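Local coordinates for USP37 protein (Homo sapiens, PDB 3U12) that probably hydrolyses bonds formed by the C-terminal glycine of ubiquitin as a cysteine-type deubiquitinase, and is represented here by its pleckstrin homology domain, at residues Ile28-Met31 / Gln32-Ile35. Sequence-based numbering, arbitrary orientation. Where two conformers were deposited one is given.
Sequences IRSM and QTGI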
loop_
_atom_site.group_PDB
_atom_site.type_symbol
_atom_site.label_atom_id
_atom_site.label_comp_id
_atom_site.label_asym_id
_atom_site.label_seq_id
_atom_site.Cartn_x
_atom_site.Cartn_y
_atom_site.Cartn_z
ATOM N N ILE A 28 8.722 1.835 -3.692
ATOM C CA ILE A 28 8.761 2.140 -2.265
ATOM C C ILE A 28 10.002 2.977 -1.923
ATOM O O ILE A 28 11.067 2.787 -2.514
ATOM C CB ILE A 28 8.707 0.808 -1.427
ATOM C CG1 ILE A 28 7.356 0.047 -1.665
ATOM C CG2 ILE A 28 8.907 1.053 0.086
ATOM C CD1 ILE A 28 7.388 -1.341 -1.205
ATOM N N ARG A 29 9.854 3.892 -0.965
ATOM C CA ARG A 29 10.940 4.696 -0.424
ATOM C C ARG A 29 10.877 4.452 1.096
ATOM O O ARG A 29 9.921 4.876 1.752
ATOM C CB ARG A 29 10.782 6.181 -0.810
ATOM C CG ARG A 29 11.765 7.134 -0.125
ATOM C CD ARG A 29 11.756 8.547 -0.714
ATOM N NE ARG A 29 10.414 9.140 -0.800
ATOM C CZ ARG A 29 9.806 9.786 0.192
ATOM N NH1 ARG A 29 10.403 9.928 1.369
ATOM N NH2 ARG A 29 8.592 10.290 0.016
ATOM N N SER A 30 11.840 3.681 1.627
ATOM C CA SER A 30 11.903 3.352 3.058
ATOM C C SER A 30 13.297 2.975 3.466
ATOM O O SER A 30 14.140 2.656 2.627
ATOM C CB SER A 30 10.922 2.221 3.417
ATOM O OG SER A 30 11.375 0.986 2.895
HETATM N N MSE A 31 13.546 3.014 4.772
HETATM C CA MSE A 31 14.811 2.623 5.379
HETATM C C MSE A 31 15.081 1.126 5.080
HETATM O O MSE A 31 16.218 0.772 4.745
HETATM C CB MSE A 31 14.727 2.848 6.902
HETATM C CG MSE A 31 14.888 4.299 7.313
HETATM SE SE MSE A 31 16.721 4.908 7.007
HETATM C CE MSE A 31 17.568 4.311 8.696
ATOM N N GLN A 32 14.028 0.249 5.179
ATOM C CA GLN A 32 14.223 -1.194 4.959
ATOM C C GLN A 32 14.351 -1.566 3.473
ATOM O O GLN A 32 14.881 -2.632 3.167
ATOM C CB GLN A 32 13.139 -2.047 5.662
ATOM C CG GLN A 32 11.738 -2.039 5.015
ATOM C CD GLN A 32 10.830 -3.135 5.557
ATOM O OE1 GLN A 32 11.273 -4.224 5.943
ATOM N NE2 GLN A 32 9.534 -2.871 5.603
ATOM N N THR A 33 13.854 -0.725 2.551
ATOM C CA THR A 33 13.993 -1.073 1.126
ATOM C C THR A 33 14.970 -0.162 0.312
ATOM O O THR A 33 15.309 -0.492 -0.827
ATOM C CB THR A 33 12.631 -1.046 0.433
ATOM O OG1 THR A 33 12.189 0.304 0.348
ATOM C CG2 THR A 33 11.559 -1.919 1.134
ATOM N N GLY A 34 15.298 1.017 0.833
ATOM C CA GLY A 34 16.004 2.024 0.047
ATOM C C GLY A 34 14.954 2.601 -0.906
ATOM O O GLY A 34 13.747 2.519 -0.622
ATOM N N ILE A 35 15.367 3.175 -2.035
ATOM C CA ILE A 35 14.401 3.679 -3.026
ATOM C C ILE A 35 14.368 2.653 -4.151
ATOM O O ILE A 35 15.347 2.524 -4.888
ATOM C CB ILE A 35 14.722 5.131 -3.526
ATOM C CG1 ILE A 35 14.666 6.131 -2.356
ATOM C CG2 ILE A 35 13.733 5.539 -4.655
ATOM C CD1 ILE A 35 15.172 7.546 -2.626
#
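Ile28 sets its CG2 methyl 3.4 Å from Thr33 OG1, across the tip of a beta hairpin in the antiparallel sheet of this PH domain; the two side chains cross nearly at right angles. With CG1 beside the backbone N (chi1 -63°), CG2 is left anti to that N and turned to the threonine. On the other sheet face, Arg29 runs beside Ile35, pointing the same way, with its CG 3.8 Å from Ile35 CG1. Ser30 and Gly34 form an antiparallel hydrogen-bonded pair, in which Ser30 N reaches Gly34 O almost straight (168° at the hydrogen). Ser30 stands opposite two residues, a classic beta bulge: its O takes a 2.7 Å bond from Gly34 N and a weak one from Thr33 N. Gly34 has phi 75°, a conformation glycine adopts more easily than other residues. Ser30 OG also donates to Thr33 OG1 at 2.8 Å. Replacing Thr33 with a valine would probably leave Ser30 OG without this acceptor and Gly34 O with one donor fewer. Past Met31, Gln32 turns its amide to strand 65-68, where OE1 is hydrogen-bonded to Arg65. Thr33 OG1 passes its own hydrogen to Gly34 O at 2.9 Å, reaching that oxygen from the face of the carbonyl plane opposite Ser30 N.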